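Local coordinates for DUF4974 domain-containing protein (Parabacteroides distasonis, PDB 4M0N) that probably restrains a sigma factor as a membrane-anchored FecR-type regulator, the piece here comprising its FecR and C-terminal domains, at residues K201-E204 with A205-A209; V118-E122 with S123-L127. The protein carries 1 engineered substitution. All coordinates share one frame; numbering follows the deposited sequence. Where two conformers were deposited one is given.

Interaction 1 (K201-E204 with A205-A209); sequences KSLE and AVLNA
The amide of Asn-208 lies with one face against the backbone carbonyl of Glu-204, whose O is 3.1 Å from Asn-208 CG, while OD1 accepts a hydrogen bond from Tyr-218 OH. The Glu-204 carboxylate runs alongside, pointing the same way, but its plane is turned 73° from that of the amide, and its CG rather than its oxygens comes nearest to ND2. One turn back, Ser-202 is the N-cap of helix 203-214: chi1 of 60° swings OG toward the first turn, where it accepts from Ala-205 N at 3.0 Å. Lys-201 lends only its CB, 3.8 Å from Val-206 CG2. On the side facing helix 167-178 and strand 224-228, Leu-203 CD1 meets Leu-207 CG at 3.9 Å, and Leu-207 also reaches Leu-174, Tyr-218 and Leu-227. With an alanine in place of Leu-207, a gap is likely to open between Leu-174, Tyr-218 and Leu-227, and Leu-203 would lose its leucine neighbour along the helix. Val-206 N, Leu-207 N and Asn-208 N bond to the carbonyls four residues earlier. This is a worked case of the serine N-cap, starting a helix of the FecR C-terminal domain.

Interaction 2 (V118-E122 with S123-L127); sequences VDMPE and SVMRL
Val-118 and Met-125 form a hydrogen-bonded antiparallel pair, Val-118 N donating to Met-125 O at 2.8 Å in a nearly straight bond, within two strand segments that run at 174° to each other.

The side chains divide between two faces. On one, Asp-119 and Val-124 lie side by side across a non-hydrogen-bonded pair, and in the valine conformer given OD1 of the aspartate lies beside the Val-124 methyls. Glu-117 OE2 also approaches OD1, and this closeness of like charges may favour a proton on one of the two carboxylates. The other face carries Val-118, Met-120, Ser-123, Met-125 and Leu-127. There Val-118 CG2 comes obliquely to Leu-127 CD1 at 3.9 Å, a diagonal meeting across the strands. Met-120 bends at its thioether (chi3 -69°), which turns CE across to the partner strand, 4.3 Å from Met-125 SD. Both strands press this largely apolar face onto the second sheet: Val-118, Met-125 and Leu-127 all touch Ile-133, and Met-120 touches Val-135.

Further backbone bonds lead into the turn. The Val-118 pair is completed by Met-125 N, 3.0 Å from Val-118 O, and next to it Val-124 CA lies 3.4 Å from the same Val-118 O, a CA-H...O contact of the kind common in antiparallel sheet. Met-120 N donates to Ser-123 O at 2.8 Å, whereas the return bond from Ser-123 N to Met-120 O is weak at 3.3 Å. Pro-121 and Glu-122 occupy the two central positions of the type I turn from Met-120 to Ser-123. The whole is a tight beta hairpin whose second strand forms the outer edge of one sheet, its largely apolar face closing one end of the interior between the two stacked sheets of the FecR domain.

Read from the N terminus, interaction 2 comes first: its turn folds strand 123-127 back on strand 116-120 and so completes one edge of the mixed sheet. The chain then passes through strands 131-136 and 142-146 of the antiparallel sheet, enters the C-terminal domain and, after strand 193-199, reaches interaction 1, where the loop ahead of helix 203-214 is closed onto its first turn. The two are in series, neither nested nor crossed, and each is local in sequence. The centres of interaction 1 and interaction 2 are about 37 Å apart, on opposite sides of the chain's centre. Interaction 2 ties the hairpin to the two-sheet body, and interaction 1 joins a helix start to helix 167-178 and strands 217-221 and 224-228.

Interaction 1 (K201-E204 with A205-A209)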
ATOM      1  N   LYS A 201       5.801 -13.461   9.300  1.00 25.22           N
ATOM      2  CA  LYS A 201       5.363 -14.849   9.308  1.00 24.77           C
ATOM      3  C   LYS A 201       5.583 -15.497   7.952  1.00 23.77           C
ATOM      4  O   LYS A 201       5.751 -14.794   6.927  1.00 23.17           O
ATOM      5  CB  LYS A 201       3.894 -14.943   9.715  1.00 27.64           C
ATOM      6  CG  LYS A 201       3.611 -14.506  11.150  1.00 31.55           C
ATOM      7  CD  LYS A 201       3.668 -15.664  12.127  1.00 38.02           C
ATOM      8  CE  LYS A 201       2.964 -15.354  13.438  1.00 41.59           C
ATOM      9  NZ  LYS A 201       1.520 -15.033  13.235  1.00 41.67           N
ATOM     10  N   SER A 202       5.606 -16.832   7.942  1.00 23.12           N
ATOM     11  CA  SER A 202       5.660 -17.572   6.703  1.00 22.98           C
ATOM     12  C   SER A 202       4.315 -17.384   6.015  1.00 22.22           C
ATOM     13  O   SER A 202       3.321 -17.122   6.677  1.00 22.82           O
ATOM     14  CB  SER A 202       5.921 -19.061   6.945  1.00 25.01           C
ATOM     15  OG  SER A 202       4.883 -19.599   7.736  1.00 24.90           O
ATOM     16  N   LEU A 203       4.280 -17.515   4.700  1.00 22.91           N
ATOM     17  CA  LEU A 203       3.006 -17.535   3.967  1.00 22.67           C
ATOM     18  C   LEU A 203       2.079 -18.624   4.521  1.00 24.93           C
ATOM     19  O   LEU A 203       0.881 -18.396   4.735  1.00 24.37           O
ATOM     20  CB  LEU A 203       3.258 -17.773   2.484  1.00 22.83           C
ATOM     21  CG  LEU A 203       2.038 -17.818   1.554  1.00 25.43           C
ATOM     22  CD1 LEU A 203       1.125 -16.638   1.814  1.00 24.33           C
ATOM     23  CD2 LEU A 203       2.495 -17.883   0.096  1.00 25.53           C
ATOM     24  N   GLU A 204       2.652 -19.797   4.775  1.00 27.23           N
ATOM     25  CA  GLU A 204       1.893 -20.935   5.297  1.00 32.76           C
ATOM     26  C   GLU A 204       1.166 -20.543   6.584  1.00 30.54           C
ATOM     27  O   GLU A 204      -0.036 -20.780   6.739  1.00 31.39           O
ATOM     28  CB  GLU A 204       2.828 -22.135   5.533  1.00 36.31           C
ATOM     29  CG  GLU A 204       2.130 -23.478   5.692  1.00 43.88           C
ATOM     30  CD  GLU A 204       3.116 -24.626   5.913  1.00 49.99           C
ATOM     31  OE1 GLU A 204       4.335 -24.419   5.719  1.00 53.14           O
ATOM     32  OE2 GLU A 204       2.676 -25.736   6.282  1.00 54.87           O
ATOM     33  N   ALA A 205       1.898 -19.901   7.487  1.00 29.44           N
ATOM     34  CA  ALA A 205       1.356 -19.447   8.778  1.00 28.75           C
ATOM     35  C   ALA A 205       0.250 -18.419   8.634  1.00 28.41           C
ATOM     36  O   ALA A 205      -0.751 -18.417   9.373  1.00 26.63           O
ATOM     37  CB  ALA A 205       2.489 -18.855   9.610  1.00 28.96           C
ATOM     38  N   VAL A 206       0.444 -17.493   7.697  1.00 25.78           N
ATOM     39  CA  VAL A 206      -0.566 -16.493   7.461  1.00 25.39           C
ATOM     40  C   VAL A 206      -1.821 -17.145   6.909  1.00 24.33           C
ATOM     41  O   VAL A 206      -2.907 -16.835   7.370  1.00 25.92           O
ATOM     42  CB  VAL A 206      -0.091 -15.373   6.531  1.00 25.05           C
ATOM     43  CG1 VAL A 206      -1.254 -14.427   6.278  1.00 26.26           C
ATOM     44  CG2 VAL A 206       1.105 -14.627   7.135  1.00 24.86           C
ATOM     45  N   LEU A 207      -1.668 -18.069   5.960  1.00 25.25           N
ATOM     46  CA  LEU A 207      -2.820 -18.780   5.416  1.00 27.70           C
ATOM     47  C   LEU A 207      -3.530 -19.649   6.474  1.00 29.77           C
ATOM     48  O   LEU A 207      -4.749 -19.678   6.513  1.00 30.56           O
ATOM     49  CB  LEU A 207      -2.432 -19.604   4.193  1.00 28.54           C
ATOM     50  CG  LEU A 207      -1.943 -18.754   3.005  1.00 27.35           C
ATOM     51  CD1 LEU A 207      -1.398 -19.674   1.926  1.00 29.76           C
ATOM     52  CD2 LEU A 207      -3.070 -17.885   2.473  1.00 27.06           C
ATOM     53  N   ASN A 208      -2.772 -20.292   7.359  1.00 31.04           N
ATOM     54  CA  ASN A 208      -3.378 -21.029   8.484  1.00 34.26           C
ATOM     55  C   ASN A 208      -4.207 -20.123   9.395  1.00 33.61           C
ATOM     56  O   ASN A 208      -5.309 -20.482   9.833  1.00 35.97           O
ATOM     57  CB  ASN A 208      -2.302 -21.754   9.317  1.00 34.98           C
ATOM     58  CG  ASN A 208      -1.550 -22.806   8.531  1.00 37.35           C
ATOM     59  OD1 ASN A 208      -2.035 -23.324   7.527  1.00 38.40           O
ATOM     60  ND2 ASN A 208      -0.357 -23.149   9.004  1.00 40.43           N
ATOM     61  N   ALA A 209      -3.690 -18.937   9.672  1.00 33.84           N
ATOM     62  CA  ALA A 209      -4.401 -17.980  10.505  1.00 32.28           C
ATOM     63  C   ALA A 209      -5.702 -17.540   9.856  1.00 33.19           C
ATOM     64  O   ALA A 209      -6.719 -17.378  10.529  1.00 36.36           O
ATOM     65  CB  ALA A 209      -3.521 -16.790  10.797  1.00 30.61           C
TER

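Interaction 2 (V118-E122 with S123-L127)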
ATOM      1  N   VAL A 118      -4.533  15.558   0.135  1.00 15.63           N
ATOM      2  CA  VAL A 118      -4.790  14.616  -0.914  1.00 14.94           C
ATOM      3  C   VAL A 118      -5.730  15.256  -1.905  1.00 15.31           C
ATOM      4  O   VAL A 118      -6.889  15.547  -1.592  1.00 15.46           O
ATOM      5  CB  VAL A 118      -5.404  13.324  -0.359  1.00 15.01           C
ATOM      6  CG1 VAL A 118      -5.639  12.332  -1.491  1.00 15.60           C
ATOM      7  CG2 VAL A 118      -4.484  12.711   0.708  1.00 15.20           C
ATOM      8  N   ASP A 119      -5.239  15.438  -3.128  1.00 14.79           N
ATOM      9  CA  ASP A 119      -5.978  16.123  -4.140  1.00 17.28           C
ATOM     10  C   ASP A 119      -6.423  15.113  -5.182  1.00 18.40           C
ATOM     11  O   ASP A 119      -5.602  14.464  -5.826  1.00 16.92           O
ATOM     12  CB  ASP A 119      -5.103  17.159  -4.826  1.00 20.51           C
ATOM     13  CG  ASP A 119      -4.575  18.204  -3.888  1.00 29.61           C
ATOM     14  OD1 ASP A 119      -5.333  18.661  -3.008  1.00 31.62           O
ATOM     15  OD2 ASP A 119      -3.392  18.601  -4.042  1.00 39.24           O
ATOM     16  N   MET A 120      -7.736  15.034  -5.365  1.00 18.44           N
ATOM     17  CA  MET A 120      -8.379  14.133  -6.316  1.00 22.47           C
ATOM     18  C   MET A 120      -9.253  15.019  -7.214  1.00 22.52           C
ATOM     19  O   MET A 120      -9.502  16.185  -6.906  1.00 21.75           O
ATOM     20  CB  MET A 120      -9.211  13.070  -5.567  1.00 21.27           C
ATOM     21  CG  MET A 120      -8.402  12.047  -4.752  1.00 23.12           C
ATOM     22  SD  MET A 120      -9.274  11.332  -3.361  1.00 32.21           S
ATOM     23  CE  MET A 120      -9.428  12.730  -2.225  1.00 34.91           C
ATOM     24  N   PRO A 121      -9.692  14.490  -8.356  1.00 27.55           N
ATOM     25  CA  PRO A 121     -10.401  15.323  -9.317  1.00 31.06           C
ATOM     26  C   PRO A 121     -11.541  16.140  -8.701  1.00 32.81           C
ATOM     27  O   PRO A 121     -11.680  17.351  -8.936  1.00 34.39           O
ATOM     28  CB  PRO A 121     -10.911  14.294 -10.331  1.00 31.92           C
ATOM     29  CG  PRO A 121      -9.880  13.215 -10.293  1.00 32.92           C
ATOM     30  CD  PRO A 121      -9.503  13.108  -8.839  1.00 30.13           C
ATOM     31  N   GLU A 122     -12.329  15.500  -7.867  1.00 24.72           N
ATOM     32  CA  GLU A 122     -13.487  16.204  -7.333  1.00 24.17           C
ATOM     33  C   GLU A 122     -13.499  16.265  -5.810  1.00 23.39           C
ATOM     34  O   GLU A 122     -14.547  16.528  -5.205  1.00 22.92           O
ATOM     35  CB  GLU A 122     -14.731  15.554  -7.904  1.00 28.45           C
ATOM     36  CG  GLU A 122     -14.829  15.697  -9.430  1.00 30.29           C
ATOM     37  CD  GLU A 122     -14.927  17.147  -9.933  1.00 33.52           C
ATOM     38  OE1 GLU A 122     -15.628  17.974  -9.335  1.00 34.12           O
ATOM     39  OE2 GLU A 122     -14.324  17.466 -10.979  1.00 45.72           O
ATOM     40  N   SER A 123     -12.329  16.119  -5.194  1.00 19.84           N
ATOM     41  CA  SER A 123     -12.202  16.062  -3.733  0.50 20.36           C
ATOM     42  C   SER A 123     -10.825  16.525  -3.312  1.00 19.45           C
ATOM     43  O   SER A 123      -9.835  16.056  -3.872  1.00 19.39           O
ATOM     44  CB  SER A 123     -12.360  14.615  -3.246  0.50 22.74           C
ATOM     45  OG  SER A 123     -12.049  14.495  -1.857  0.50 27.05           O
ATOM     46  N   VAL A 124     -10.750  17.418  -2.317  1.00 16.36           N
ATOM     47  CA  VAL A 124      -9.488  17.757  -1.685  0.50 16.68           C
ATOM     48  C   VAL A 124      -9.663  17.571  -0.178  1.00 16.35           C
ATOM     49  O   VAL A 124     -10.607  18.095   0.397  1.00 19.02           O
ATOM     50  CB  VAL A 124      -9.090  19.211  -2.017  0.50 17.27           C
ATOM     51  CG1 VAL A 124      -7.874  19.648  -1.206  0.50 18.74           C
ATOM     52  CG2 VAL A 124      -8.843  19.342  -3.514  0.50 17.38           C
ATOM     53  N   MET A 125      -8.744  16.847   0.448  1.00 16.51           N
ATOM     54  CA  MET A 125      -8.860  16.529   1.856  1.00 16.55           C
ATOM     55  C   MET A 125      -7.526  16.676   2.544  1.00 19.11           C
ATOM     56  O   MET A 125      -6.513  16.272   2.016  1.00 19.84           O
ATOM     57  CB  MET A 125      -9.369  15.103   2.002  1.00 20.12           C
ATOM     58  CG  MET A 125     -10.685  14.876   1.259  1.00 28.36           C
ATOM     59  SD  MET A 125     -11.437  13.239   1.491  1.00 41.96           S
ATOM     60  CE  MET A 125     -12.191  13.530   3.078  1.00 39.50           C
ATOM     61  N   ARG A 126      -7.548  17.230   3.748  1.00 17.50           N
ATOM     62  CA  ARG A 126      -6.334  17.325   4.521  1.00 20.77           C
ATOM     63  C   ARG A 126      -6.394  16.266   5.612  1.00 20.66           C
ATOM     64  O   ARG A 126      -7.448  16.025   6.217  1.00 21.92           O
ATOM     65  CB  ARG A 126      -6.153  18.734   5.066  1.00 25.98           C
ATOM     66  CG  ARG A 126      -5.872  19.729   3.950  1.00 31.16           C
ATOM     67  CD  ARG A 126      -5.332  21.063   4.433  1.00 47.27           C
ATOM     68  NE  ARG A 126      -6.329  21.820   5.189  1.00 49.94           N
ATOM     69  CZ  ARG A 126      -6.396  23.148   5.260  1.00 55.58           C
ATOM     70  NH1 ARG A 126      -5.533  23.915   4.599  1.00 61.17           N
ATOM     71  NH2 ARG A 126      -7.355  23.714   5.986  1.00 56.10           N
ATOM     72  N   LEU A 127      -5.253  15.647   5.863  1.00 17.56           N
ATOM     73  CA  LEU A 127      -5.158  14.519   6.789  1.00 19.88           C
ATOM     74  C   LEU A 127      -4.091  14.801   7.813  1.00 18.90           C
ATOM     75  O   LEU A 127      -3.087  15.438   7.512  1.00 19.36           O
ATOM     76  CB  LEU A 127      -4.756  13.271   6.049  1.00 18.27           C
ATOM     77  CG  LEU A 127      -5.779  12.730   5.049  1.00 20.07           C
ATOM     78  CD1 LEU A 127      -5.099  11.568   4.356  1.00 20.38           C
ATOM     79  CD2 LEU A 127      -7.076  12.327   5.725  1.00 19.58           C
TER